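PDB 1YE8: hypothetical UPF0334 kinase-like protein AQ_1292 from Aquifex aeolicus, which hydrolyses ATP, GTP, CTP, TTP and UTP to the diphosphate and phosphate, acting as a nucleoside triphosphatase without kinase activity. Local coordinates for residues A[15-20]-A[134-139]; A[68-73]-A[112-117]; A[120-125]-A[143-148]; A[125-130]-A[150-155]. One frame throughout, in Å; residues are numbered along the deposited sequence.

Contact 1 (A[15-20]-A[134-139]); sequences TLVKKI and VATIPI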
loop_
_atom_site.group_PDB
_atom_site.type_symbol
_atom_site.label_atom_id
_atom_site.label_comp_id
_atom_site.label_asym_id
_atom_site.label_seq_id
_atom_site.Cartn_x
_atom_site.Cartn_y
_atom_site.Cartn_z
ATOM N N THR A 15 7.692 -5.888 -4.064
ATOM C CA THR A 15 8.668 -5.841 -5.135
ATOM C C THR A 15 8.068 -5.229 -6.388
ATOM O O THR A 15 8.684 -4.377 -7.026
ATOM C CB THR A 15 9.178 -7.256 -5.429
ATOM O OG1 THR A 15 10.046 -7.648 -4.366
ATOM C CG2 THR A 15 10.068 -7.297 -6.692
ATOM N N LEU A 16 6.865 -5.662 -6.745
ATOM C CA LEU A 16 6.183 -5.091 -7.890
ATOM C C LEU A 16 5.874 -3.600 -7.668
ATOM O O LEU A 16 6.099 -2.776 -8.560
ATOM C CB LEU A 16 4.903 -5.869 -8.188
ATOM C CG LEU A 16 3.992 -5.328 -9.279
ATOM C CD1 LEU A 16 4.714 -5.209 -10.638
ATOM C CD2 LEU A 16 2.779 -6.215 -9.410
ATOM N N VAL A 17 5.343 -3.256 -6.488
ATOM C CA VAL A 17 5.083 -1.852 -6.181
ATOM C C VAL A 17 6.357 -0.993 -6.337
ATOM O O VAL A 17 6.289 0.086 -6.912
ATOM C CB VAL A 17 4.424 -1.685 -4.793
ATOM C CG1 VAL A 17 4.410 -0.208 -4.366
ATOM C CG2 VAL A 17 3.004 -2.226 -4.820
ATOM N N LYS A 18 7.504 -1.489 -5.864
ATOM C CA LYS A 18 8.762 -0.750 -5.999
ATOM C C LYS A 18 9.139 -0.535 -7.474
ATOM O O LYS A 18 9.603 0.542 -7.851
ATOM C CB LYS A 18 9.868 -1.436 -5.209
ATOM C CG LYS A 18 9.693 -1.262 -3.706
ATOM C CD LYS A 18 10.656 -2.109 -2.905
ATOM C CE LYS A 18 12.096 -1.659 -3.069
ATOM N NZ LYS A 18 12.987 -2.496 -2.226
ATOM N N LYS A 19 8.905 -1.545 -8.303
ATOM C CA LYS A 19 9.160 -1.414 -9.740
ATOM C C LYS A 19 8.248 -0.346 -10.340
ATOM O O LYS A 19 8.674 0.439 -11.190
ATOM C CB LYS A 19 8.907 -2.734 -10.472
ATOM C CG LYS A 19 9.925 -3.831 -10.256
ATOM C CD LYS A 19 9.411 -5.130 -10.910
ATOM C CE LYS A 19 10.381 -6.270 -10.777
ATOM N NZ LYS A 19 9.809 -7.472 -11.445
ATOM N N ILE A 20 6.986 -0.324 -9.907
ATOM C CA ILE A 20 6.032 0.674 -10.377
ATOM C C ILE A 20 6.480 2.082 -9.970
ATOM O O ILE A 20 6.456 3.008 -10.801
ATOM C CB ILE A 20 4.587 0.355 -9.868
ATOM C CG1 ILE A 20 4.044 -0.922 -10.521
ATOM C CG2 ILE A 20 3.646 1.503 -10.135
ATOM C CD1 ILE A 20 2.826 -1.520 -9.788
ATOM N N VAL A 134 -2.170 3.055 -6.717
ATOM C CA VAL A 134 -1.712 1.659 -6.723
ATOM C C VAL A 134 -1.649 1.204 -5.274
ATOM O O VAL A 134 -0.929 1.802 -4.467
ATOM C CB VAL A 134 -0.324 1.504 -7.380
ATOM C CG1 VAL A 134 0.200 0.073 -7.241
ATOM C CG2 VAL A 134 -0.401 1.916 -8.851
ATOM N N ALA A 135 -2.416 0.163 -4.945
ATOM C CA ALA A 135 -2.490 -0.304 -3.544
ATOM C C ALA A 135 -2.417 -1.816 -3.531
ATOM O O ALA A 135 -2.773 -2.477 -4.518
ATOM C CB ALA A 135 -3.757 0.169 -2.860
ATOM N N THR A 136 -1.963 -2.373 -2.412
ATOM C CA THR A 136 -1.956 -3.817 -2.242
ATOM C C THR A 136 -2.881 -4.198 -1.095
ATOM O O THR A 136 -3.071 -3.439 -0.124
ATOM C CB THR A 136 -0.548 -4.331 -1.922
ATOM O OG1 THR A 136 -0.048 -3.663 -0.758
ATOM C CG2 THR A 136 0.407 -4.000 -3.066
ATOM N N ILE A 137 -3.444 -5.397 -1.206
ATOM C CA ILE A 137 -4.236 -6.006 -0.141
ATOM C C ILE A 137 -3.890 -7.474 -0.036
ATOM O O ILE A 137 -3.494 -8.097 -1.027
ATOM C CB ILE A 137 -5.778 -5.853 -0.366
ATOM C CG1 ILE A 137 -6.211 -6.422 -1.729
ATOM C CG2 ILE A 137 -6.214 -4.405 -0.151
ATOM C CD1 ILE A 137 -7.711 -6.449 -1.901
ATOM N N PRO A 138 -4.064 -8.042 1.154
ATOM C CA PRO A 138 -3.865 -9.483 1.310
ATOM C C PRO A 138 -4.912 -10.271 0.532
ATOM O O PRO A 138 -5.948 -9.733 0.118
ATOM C CB PRO A 138 -3.966 -9.706 2.831
ATOM C CG PRO A 138 -4.610 -8.504 3.379
ATOM C CD PRO A 138 -4.463 -7.382 2.413
ATOM N N ILE A 139 -4.609 -11.541 0.290
ATOM C CA ILE A 139 -5.509 -12.396 -0.497
ATOM C C ILE A 139 -6.727 -12.876 0.299
ATOM O O ILE A 139 -7.741 -13.263 -0.275
ATOM C CB ILE A 139 -4.719 -13.580 -1.125
ATOM C CG1 ILE A 139 -5.491 -14.244 -2.276
ATOM C CG2 ILE A 139 -4.319 -14.596 -0.070
ATOM C CD1 ILE A 139 -5.720 -13.354 -3.500
#
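Val17 and Ile20 lean on Val134 and Thr136 where the helix that follows the P-loop (Walker A motif) packs on the central parallel sheet of this RecA-like NTPase. Helix 13-24 and strand 132-136 run nearly antiparallel: the axes of their short segments are 9.8 Å apart at an angle of 169°. No hydrogen bond joins them, and the contact is wholly buried. Val17 comes first along the helix. Its CG2, the branch beside the backbone N, slants over the strand to Thr136, while a looser approach brings it near Val134. One turn later Ile20 meets Val134 tip to tip, its CD1 lying 4.0 Å from Val134 CG1; its chain also reaches Leu169 and Ile172 of helix 168-175. Beta-branched residues suit the strand, and those facing the helix alternate with Ala135, which points away. Threonine serves two purposes at position 136, close to the predicted ATP site. With chi1 at 56°, OG1 sits between backbone N and carbonyl carbon and hydrogen-bonds to Asp106 OD1, while the methyl is left for the helix. Thr136 CG2 thus comes to 3.6 Å from Val17 CG2.

Contact 2 (A[68-73]-A[112-117]); sequences KLVGSY and ELFSKK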
loop_
_atom_site.group_PDB
_atom_site.type_symbol
_atom_site.label_atom_id
_atom_site.label_comp_id
_atom_site.label_asym_id
_atom_site.label_seq_id
_atom_site.Cartn_x
_atom_site.Cartn_y
_atom_site.Cartn_z
ATOM N N LYS A 68 -1.661 -4.407 20.015
ATOM C CA LYS A 68 -2.017 -4.645 18.620
ATOM C C LYS A 68 -1.044 -5.672 18.068
ATOM O O LYS A 68 0.138 -5.381 17.856
ATOM C CB LYS A 68 -1.993 -3.338 17.807
ATOM C CG LYS A 68 -2.707 -2.156 18.483
ATOM C CD LYS A 68 -4.166 -2.455 18.791
ATOM C CE LYS A 68 -4.718 -1.478 19.837
ATOM N NZ LYS A 68 -5.634 -2.119 20.833
ATOM N N LEU A 69 -1.540 -6.890 17.894
ATOM C CA LEU A 69 -0.697 -8.025 17.532
ATOM C C LEU A 69 -1.164 -8.677 16.245
ATOM O O LEU A 69 -2.365 -8.843 16.034
ATOM C CB LEU A 69 -0.728 -9.081 18.649
ATOM C CG LEU A 69 -0.134 -8.686 20.003
ATOM C CD1 LEU A 69 -0.498 -9.714 21.086
ATOM C CD2 LEU A 69 1.385 -8.509 19.931
ATOM N N VAL A 70 -0.212 -9.049 15.400
ATOM C CA VAL A 70 -0.464 -9.987 14.302
ATOM C C VAL A 70 0.540 -11.116 14.500
ATOM O O VAL A 70 1.733 -10.954 14.218
ATOM C CB VAL A 70 -0.315 -9.325 12.902
ATOM C CG1 VAL A 70 -0.497 -10.364 11.788
ATOM C CG2 VAL A 70 -1.297 -8.156 12.739
ATOM N N GLY A 71 0.043 -12.255 14.996
ATOM C CA GLY A 71 0.895 -13.340 15.455
ATOM C C GLY A 71 1.877 -12.847 16.507
ATOM O O GLY A 71 1.476 -12.325 17.554
ATOM N N SER A 72 3.166 -13.015 16.229
ATOM C CA SER A 72 4.197 -12.607 17.176
ATOM C C SER A 72 4.662 -11.163 16.967
ATOM O O SER A 72 5.519 -10.675 17.701
ATOM C CB SER A 72 5.400 -13.543 17.086
ATOM O OG SER A 72 6.012 -13.434 15.822
ATOM N N TYR A 73 4.113 -10.483 15.955
ATOM C CA TYR A 73 4.515 -9.103 15.651
ATOM C C TYR A 73 3.688 -8.097 16.435
ATOM O O TYR A 73 2.471 -8.067 16.300
ATOM C CB TYR A 73 4.340 -8.827 14.154
ATOM C CG TYR A 73 5.207 -9.696 13.284
ATOM C CD1 TYR A 73 6.521 -9.350 13.019
ATOM C CD2 TYR A 73 4.721 -10.894 12.767
ATOM C CE1 TYR A 73 7.345 -10.169 12.241
ATOM C CE2 TYR A 73 5.525 -11.709 11.986
ATOM C CZ TYR A 73 6.833 -11.342 11.731
ATOM O OH TYR A 73 7.641 -12.149 10.961
ATOM N N GLU A 112 -1.393 -2.500 9.266
ATOM C CA GLU A 112 -1.631 -1.086 9.005
ATOM C C GLU A 112 -3.022 -0.647 9.473
ATOM O O GLU A 112 -3.214 0.490 9.919
ATOM C CB GLU A 112 -1.458 -0.803 7.507
ATOM C CG GLU A 112 -0.037 -1.064 7.029
ATOM C CD GLU A 112 0.251 -2.492 6.582
ATOM O OE1 GLU A 112 -0.595 -3.414 6.684
ATOM O OE2 GLU A 112 1.376 -2.706 6.069
ATOM N N LEU A 113 -3.985 -1.558 9.374
ATOM C CA LEU A 113 -5.392 -1.241 9.624
ATOM C C LEU A 113 -5.717 -1.063 11.109
ATOM O O LEU A 113 -6.824 -0.665 11.437
ATOM C CB LEU A 113 -6.317 -2.265 8.940
ATOM C CG LEU A 113 -6.333 -2.107 7.407
ATOM C CD1 LEU A 113 -6.980 -3.317 6.761
ATOM C CD2 LEU A 113 -7.050 -0.851 6.956
ATOM N N PHE A 114 -4.752 -1.309 12.003
ATOM C CA PHE A 114 -4.932 -0.933 13.405
ATOM C C PHE A 114 -5.025 0.582 13.573
ATOM O O PHE A 114 -5.522 1.054 14.593
ATOM C CB PHE A 114 -3.785 -1.461 14.262
ATOM C CG PHE A 114 -3.871 -2.918 14.585
ATOM C CD1 PHE A 114 -4.900 -3.419 15.383
ATOM C CD2 PHE A 114 -2.896 -3.789 14.136
ATOM C CE1 PHE A 114 -4.947 -4.790 15.700
ATOM C CE2 PHE A 114 -2.946 -5.150 14.453
ATOM C CZ PHE A 114 -3.971 -5.641 15.225
ATOM N N SER A 115 -4.585 1.347 12.580
ATOM C CA SER A 115 -4.650 2.811 12.655
ATOM C C SER A 115 -5.973 3.338 12.120
ATOM O O SER A 115 -6.272 3.176 10.929
ATOM C CB SER A 115 -3.484 3.418 11.865
ATOM O OG SER A 115 -3.734 4.771 11.533
ATOM N N LYS A 116 -6.755 3.975 12.989
ATOM C CA LYS A 116 -8.023 4.583 12.598
ATOM C C LYS A 116 -7.773 5.684 11.579
ATOM O O LYS A 116 -8.485 5.807 10.585
ATOM C CB LYS A 116 -8.771 5.134 13.823
ATOM C CG LYS A 116 -10.021 5.936 13.459
ATOM C CD LYS A 116 -11.028 6.018 14.613
ATOM C CE LYS A 116 -12.061 7.118 14.387
ATOM N NZ LYS A 116 -12.736 7.028 13.049
ATOM N N LYS A 117 -6.749 6.495 11.818
ATOM C CA LYS A 117 -6.426 7.553 10.885
ATOM C C LYS A 117 -6.157 6.978 9.488
ATOM O O LYS A 117 -6.609 7.531 8.484
ATOM C CB LYS A 117 -5.204 8.351 11.356
ATOM C CG LYS A 117 -5.454 9.229 12.575
ATOM C CD LYS A 117 -4.169 9.926 12.965
ATOM C CE LYS A 117 -4.269 10.645 14.297
ATOM N NZ LYS A 117 -2.991 11.357 14.593
#
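Lys68 and Phe114 form a CH-pi contact at the protein surface, where the edge strand 69-70 of the antiparallel sheet meets the turn leading into helix 116-126. The methylene CB of Lys68 stands almost exactly over the middle of the Phe114 ring, 3.6 Å from the ring centroid and only 5° off the normal. The lysine chain then crosses the same ring obliquely. Bent at chi2 (-58°), it brings CD to 3.6 Å from Phe114 CD1 before the ammonium end leads away from the contact. A long aliphatic stem suits this place because it can cover an aromatic face and still carry its charge outward.

Around the rim of the ring the partners change in kind. Val70 supplies apolar packing, its CG2 lying 3.8 Å from Phe114 CE2 near the ring plane, and Val77 of helix 77-97 also touches Phe114. Also near that plane is a backbone oxygen, Leu69 O, 3.7 Å from Phe114 CZ, so a carbonyl oxygen lies beside the weakly positive hydrogen rim of the ring.

No hydrogen bond crosses the contact; each side is ordered by its own bonds. Val70 and Tyr73 exchange two backbone bonds across a type II' turn, in which Gly71 takes the positive phi of 55°. On the other side, Ser115 is the N-cap of helix 116-126, its OG capping Phe118 N just past the segment.

With no hydrogen bond or salt bridge across it, the contact depends on shape, dispersion and the weak electrostatics of an aromatic ring whose face receives C-H groups and whose edge receives an oxygen.

Contact 3 (A[120-125]-A[143-148]); sequences DLVRQI and HPLVKE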
loop_
_atom_site.group_PDB
_atom_site.type_symbol
_atom_site.label_atom_id
_atom_site.label_comp_id
_atom_site.label_asym_id
_atom_site.label_seq_id
_atom_site.Cartn_x
_atom_site.Cartn_y
_atom_site.Cartn_z
ATOM N N ASP A 120 -9.505 5.705 7.827
ATOM C CA ASP A 120 -10.357 6.794 7.361
ATOM C C ASP A 120 -9.777 7.430 6.098
ATOM O O ASP A 120 -10.503 7.740 5.155
ATOM C CB ASP A 120 -10.558 7.844 8.458
ATOM C CG ASP A 120 -11.326 7.308 9.665
ATOM O OD1 ASP A 120 -12.019 6.270 9.549
ATOM O OD2 ASP A 120 -11.260 7.854 10.780
ATOM N N LEU A 121 -8.468 7.657 6.089
ATOM C CA LEU A 121 -7.831 8.263 4.936
ATOM C C LEU A 121 -7.845 7.318 3.713
ATOM O O LEU A 121 -8.101 7.754 2.585
ATOM C CB LEU A 121 -6.410 8.704 5.304
ATOM C CG LEU A 121 -5.612 9.453 4.247
ATOM C CD1 LEU A 121 -6.342 10.646 3.684
ATOM C CD2 LEU A 121 -4.315 9.903 4.889
ATOM N N VAL A 122 -7.603 6.027 3.939
ATOM C CA VAL A 122 -7.740 5.042 2.864
ATOM C C VAL A 122 -9.146 5.041 2.260
ATOM O O VAL A 122 -9.281 5.036 1.040
ATOM C CB VAL A 122 -7.328 3.631 3.332
ATOM C CG1 VAL A 122 -7.840 2.518 2.389
ATOM C CG2 VAL A 122 -5.820 3.573 3.482
ATOM N N ARG A 123 -10.178 5.057 3.104
ATOM C CA ARG A 123 -11.553 5.098 2.592
ATOM C C ARG A 123 -11.802 6.345 1.744
ATOM O O ARG A 123 -12.408 6.268 0.675
ATOM C CB ARG A 123 -12.574 5.006 3.721
ATOM C CG ARG A 123 -12.828 3.615 4.204
ATOM C CD ARG A 123 -14.232 3.417 4.737
ATOM N NE ARG A 123 -14.335 2.064 5.231
ATOM C CZ ARG A 123 -13.992 1.696 6.443
ATOM N NH1 ARG A 123 -13.521 2.586 7.317
ATOM N NH2 ARG A 123 -14.113 0.423 6.785
ATOM N N GLN A 124 -11.311 7.492 2.206
ATOM C CA GLN A 124 -11.480 8.732 1.466
ATOM C C GLN A 124 -10.803 8.623 0.106
ATOM O O GLN A 124 -11.392 8.951 -0.916
ATOM C CB GLN A 124 -10.925 9.912 2.265
ATOM C CG GLN A 124 -11.403 11.262 1.752
ATOM C CD GLN A 124 -11.016 12.428 2.640
ATOM O OE1 GLN A 124 -11.482 13.552 2.416
ATOM N NE2 GLN A 124 -10.167 12.180 3.636
ATOM N N ILE A 125 -9.560 8.143 0.085
ATOM C CA ILE A 125 -8.802 8.063 -1.154
ATOM C C ILE A 125 -9.381 7.044 -2.140
ATOM O O ILE A 125 -9.581 7.339 -3.325
ATOM C CB ILE A 125 -7.308 7.721 -0.844
ATOM C CG1 ILE A 125 -6.599 8.915 -0.170
ATOM C CG2 ILE A 125 -6.593 7.236 -2.098
ATOM C CD1 ILE A 125 -5.269 8.542 0.494
ATOM N N HIS A 143 -9.799 -8.149 7.320
ATOM C CA HIS A 143 -10.397 -6.967 7.937
ATOM C C HIS A 143 -11.499 -6.485 6.996
ATOM O O HIS A 143 -11.352 -6.631 5.783
ATOM C CB HIS A 143 -9.333 -5.875 8.099
ATOM C CG HIS A 143 -9.811 -4.660 8.825
ATOM N ND1 HIS A 143 -10.570 -3.680 8.224
ATOM C CD2 HIS A 143 -9.609 -4.252 10.100
ATOM C CE1 HIS A 143 -10.838 -2.732 9.107
ATOM N NE2 HIS A 143 -10.257 -3.053 10.250
ATOM N N PRO A 144 -12.610 -5.937 7.493
ATOM C CA PRO A 144 -13.653 -5.468 6.569
ATOM C C PRO A 144 -13.201 -4.446 5.513
ATOM O O PRO A 144 -13.765 -4.442 4.418
ATOM C CB PRO A 144 -14.715 -4.882 7.503
ATOM C CG PRO A 144 -14.523 -5.646 8.731
ATOM C CD PRO A 144 -13.028 -5.776 8.905
ATOM N N LEU A 145 -12.211 -3.598 5.809
ATOM C CA LEU A 145 -11.750 -2.656 4.782
ATOM C C LEU A 145 -11.018 -3.373 3.629
ATOM O O LEU A 145 -11.092 -2.926 2.503
ATOM C CB LEU A 145 -10.909 -1.509 5.391
ATOM C CG LEU A 145 -10.439 -0.365 4.474
ATOM C CD1 LEU A 145 -11.515 0.179 3.532
ATOM C CD2 LEU A 145 -9.870 0.763 5.332
ATOM N N VAL A 146 -10.351 -4.488 3.920
ATOM C CA VAL A 146 -9.743 -5.294 2.865
ATOM C C VAL A 146 -10.834 -5.809 1.916
ATOM O O VAL A 146 -10.681 -5.716 0.691
ATOM C CB VAL A 146 -8.895 -6.462 3.443
ATOM C CG1 VAL A 146 -8.481 -7.428 2.354
ATOM C CG2 VAL A 146 -7.648 -5.925 4.177
ATOM N N LYS A 147 -11.938 -6.320 2.473
ATOM C CA LYS A 147 -13.060 -6.802 1.653
ATOM C C LYS A 147 -13.645 -5.678 0.805
ATOM O O LYS A 147 -13.913 -5.847 -0.387
ATOM C CB LYS A 147 -14.146 -7.406 2.534
ATOM C CG LYS A 147 -15.141 -8.299 1.782
ATOM C CD LYS A 147 -16.267 -8.780 2.700
ATOM C CE LYS A 147 -16.014 -10.184 3.222
ATOM N NZ LYS A 147 -17.163 -10.722 4.016
ATOM N N GLU A 148 -13.810 -4.513 1.433
ATOM C CA GLU A 148 -14.336 -3.326 0.782
ATOM C C GLU A 148 -13.492 -2.931 -0.433
ATOM O O GLU A 148 -14.018 -2.591 -1.494
ATOM C CB GLU A 148 -14.377 -2.195 1.815
ATOM C CG GLU A 148 -14.911 -0.873 1.309
ATOM C CD GLU A 148 -14.971 0.184 2.392
ATOM O OE1 GLU A 148 -15.358 -0.147 3.534
ATOM O OE2 GLU A 148 -14.654 1.355 2.090
HETATM O O HOH W 1 -15.358 -1.746 5.528
#
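Arg123 and Glu148 form a salt bridge between helices 116-126 and 144-150. Arg123 NE donates to Glu148 OE1 over 3.0 Å, with an almost straight N-H...O angle of 174°. The oxygen lies in the guanidinium plane and is approached on its syn side, although the two flat groups are turned 33° from each other. A water closes a small ring beside this bond: it accepts from Arg123 NH2 at 2.8 Å and donates to the same Glu148 OE1 at 2.6 Å. The other carboxylate oxygen, Glu148 OE2, is held by His127 NE2. Both side chains are extended, which lets them span the gap and meet at about a right angle.

Within the second segment, His143 is the N-cap of helix 144-150. Its ND1 accepts from Leu145 N at 2.9 Å, in the plane of the imidazole ring.

Inward from the polar groups the contact becomes apolar. Leu145 points toward helix 116-126, with CG trans to the backbone N, and its two methyls divide the work. CD1 lies under one face of the guanidinium and 3.7 Å from Arg123 CG, while CD2 crosses to Val122 CG1 at 4.0 Å. The segment axes are nearly parallel, 10° apart, at 11.5 Å. A branched leucine suits this spacing because it serves the arginine stem and the buried valine together.

Gripped by arginine, water and histidine, the Glu148 carboxylate is fixed in rotation, and the nearby positive charge probably stabilises its ionised form; Leu145 covers one face of the guanidinium that binds it.

Contact 4 (A[125-130]-A[150-155]); sequences IMHDPN and RRLPGA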
loop_
_atom_site.group_PDB
_atom_site.type_symbol
_atom_site.label_atom_id
_atom_site.label_comp_id
_atom_site.label_asym_id
_atom_site.label_seq_id
_atom_site.Cartn_x
_atom_site.Cartn_y
_atom_site.Cartn_z
ATOM N N ILE A 125 -9.560 8.143 0.085
ATOM C CA ILE A 125 -8.802 8.063 -1.154
ATOM C C ILE A 125 -9.381 7.044 -2.140
ATOM O O ILE A 125 -9.581 7.339 -3.325
ATOM C CB ILE A 125 -7.308 7.721 -0.844
ATOM C CG1 ILE A 125 -6.599 8.915 -0.170
ATOM C CG2 ILE A 125 -6.593 7.236 -2.098
ATOM C CD1 ILE A 125 -5.269 8.542 0.494
HETATM N N MSE A 126 -9.681 5.850 -1.646
HETATM C CA MSE A 126 -10.086 4.761 -2.522
HETATM C C MSE A 126 -11.439 4.989 -3.192
HETATM O O MSE A 126 -11.662 4.512 -4.300
HETATM C CB MSE A 126 -10.050 3.439 -1.763
HETATM C CG MSE A 126 -8.621 3.103 -1.227
HETATM SE SE MSE A 126 -7.184 3.065 -2.573
HETATM C CE MSE A 126 -7.994 1.774 -3.433
ATOM N N HIS A 127 -12.304 5.763 -2.541
ATOM C CA HIS A 127 -13.628 6.022 -3.080
ATOM C C HIS A 127 -13.704 7.350 -3.822
ATOM O O HIS A 127 -14.782 7.728 -4.306
ATOM C CB HIS A 127 -14.674 5.911 -1.969
ATOM C CG HIS A 127 -14.773 4.539 -1.382
ATOM N ND1 HIS A 127 -15.312 3.470 -2.070
ATOM C CD2 HIS A 127 -14.378 4.053 -0.182
ATOM C CE1 HIS A 127 -15.259 2.393 -1.310
ATOM N NE2 HIS A 127 -14.697 2.716 -0.160
ATOM N N ASP A 128 -12.577 8.053 -3.928
ATOM C CA ASP A 128 -12.529 9.308 -4.663
ATOM C C ASP A 128 -12.210 8.983 -6.119
ATOM O O ASP A 128 -11.097 8.548 -6.427
ATOM C CB ASP A 128 -11.471 10.240 -4.070
ATOM C CG ASP A 128 -11.501 11.631 -4.676
ATOM O OD1 ASP A 128 -11.900 11.780 -5.858
ATOM O OD2 ASP A 128 -11.118 12.631 -4.044
ATOM N N PRO A 129 -13.165 9.200 -7.024
ATOM C CA PRO A 129 -12.953 8.880 -8.443
ATOM C C PRO A 129 -11.843 9.705 -9.094
ATOM O O PRO A 129 -11.337 9.277 -10.138
ATOM C CB PRO A 129 -14.293 9.267 -9.090
ATOM C CG PRO A 129 -14.892 10.263 -8.162
ATOM C CD PRO A 129 -14.493 9.791 -6.780
ATOM N N ASN A 130 -11.479 10.843 -8.500
ATOM C CA ASN A 130 -10.594 11.825 -9.132
ATOM C C ASN A 130 -9.104 11.636 -8.888
ATOM O O ASN A 130 -8.311 12.526 -9.209
ATOM C CB ASN A 130 -10.967 13.256 -8.711
ATOM C CG ASN A 130 -12.445 13.572 -8.916
ATOM O OD1 ASN A 130 -13.005 13.338 -9.996
ATOM N ND2 ASN A 130 -13.089 14.101 -7.872
ATOM N N ARG A 150 -11.265 -4.954 -2.022
ATOM C CA ARG A 150 -11.278 -6.038 -2.998
ATOM C C ARG A 150 -12.454 -5.895 -3.969
ATOM O O ARG A 150 -12.309 -6.170 -5.159
ATOM C CB ARG A 150 -11.321 -7.392 -2.297
ATOM C CG ARG A 150 -11.046 -8.561 -3.241
ATOM C CD ARG A 150 -11.220 -9.942 -2.613
ATOM N NE ARG A 150 -10.565 -10.016 -1.309
ATOM C CZ ARG A 150 -9.246 -10.030 -1.115
ATOM N NH1 ARG A 150 -8.392 -10.070 -2.136
ATOM N NH2 ARG A 150 -8.792 -10.045 0.127
ATOM N N ARG A 151 -13.592 -5.430 -3.456
ATOM C CA ARG A 151 -14.780 -5.264 -4.292
ATOM C C ARG A 151 -15.001 -3.833 -4.810
ATOM O O ARG A 151 -16.069 -3.518 -5.320
ATOM C CB ARG A 151 -16.020 -5.854 -3.603
ATOM C CG ARG A 151 -16.589 -5.075 -2.442
ATOM C CD ARG A 151 -17.675 -5.841 -1.674
ATOM N NE ARG A 151 -17.526 -7.300 -1.786
ATOM C CZ ARG A 151 -18.285 -8.191 -1.150
ATOM N NH1 ARG A 151 -19.259 -7.791 -0.338
ATOM N NH2 ARG A 151 -18.074 -9.490 -1.326
ATOM N N LEU A 152 -13.985 -2.975 -4.728
ATOM C CA LEU A 152 -14.112 -1.589 -5.181
ATOM C C LEU A 152 -14.565 -1.503 -6.640
ATOM O O LEU A 152 -13.851 -1.957 -7.522
ATOM C CB LEU A 152 -12.764 -0.879 -5.011
ATOM C CG LEU A 152 -12.706 0.630 -5.234
ATOM C CD1 LEU A 152 -13.547 1.367 -4.197
ATOM C CD2 LEU A 152 -11.273 1.095 -5.199
ATOM N N PRO A 153 -15.747 -0.936 -6.915
ATOM C CA PRO A 153 -16.202 -0.804 -8.310
ATOM C C PRO A 153 -15.236 -0.021 -9.200
ATOM O O PRO A 153 -14.691 0.992 -8.760
ATOM C CB PRO A 153 -17.527 -0.046 -8.166
ATOM C CG PRO A 153 -18.001 -0.438 -6.838
ATOM C CD PRO A 153 -16.763 -0.455 -5.959
ATOM N N GLY A 154 -15.023 -0.481 -10.436
ATOM C CA GLY A 154 -14.192 0.223 -11.404
ATOM C C GLY A 154 -12.702 -0.044 -11.262
ATOM O O GLY A 154 -11.905 0.317 -12.118
ATOM N N ALA A 155 -12.307 -0.689 -10.170
ATOM C CA ALA A 155 -10.888 -0.934 -9.944
ATOM C C ALA A 155 -10.351 -2.037 -10.841
ATOM O O ALA A 155 -11.098 -2.903 -11.340
ATOM C CB ALA A 155 -10.631 -1.278 -8.480
#
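Leu152 inserts between Met126 and His127 in a largely apolar contact that joins the C-terminal end of helix 116-126 to the loop between helix 144-150 and strand 156-159. The leucine carries the contact. Its chi1 of -172° swings CG away from its own backbone N, toward the helix end, and its two methyls part to separate partners.

CD2 takes the inner side. It lies 3.8 Å from CE of Met126, modelled as selenomethionine, and 3.6 Å from the backbone oxygen Met126 O. The methionine chain is bent at chi2 and chi3, which brings its terminal methyl round to meet the leucine at about a right angle. Methionine's long unbranched chain suits the place because it can bend in this way.

CD1 takes the outer side, obliquely against the His127 ring, and is 3.5 Å from both ND1 and CE1 of His127. Histidine fits this border position because the ND1-CE1 side of the ring can lie against a methyl while its far nitrogen, NE2, reaches the carboxylate of Glu148.

Both segments turn sharply beside the contact. Asp128 OD1 accepts from Asn130 N at 2.8 Å in an Asx turn just beyond the helix, and Leu152 to Ala155 form a type II turn with Gly154 at positive phi.

Underneath lies the central parallel sheet: Leu152 also packs on Lys2 and Ile4 of strand 2-6, Met126 touches Val133 of strand 132-136, and Tyr92 of helix 77-97 touches Ile125 and hydrogen-bonds through OH to Asp128 OD2, so the leucine lies between the two helix ends and strand 2-6.

Overall arrangement
From the N terminus, contact 1 opens first: helix 13-24, just after the P-loop, waits 114 residues for strand 132-136, closing the longest loop. Contact 2 nests inside it, tying edge strand 69-70 of the antiparallel sheet to the turn before helix 116-126. That helix then opens contacts 3 and 4, which share Ile125 and close in turn on helix 144-150 and the loop after it. Both cross contact 1, because strand 132-136 lies between their segments, and they cross each other. Leu113 packs on Leu145 between contacts 2 and 3, and Arg150 meets Pro138 between contacts 4 and 1. Together they join the central parallel sheet to its flanking helices and the antiparallel sheet.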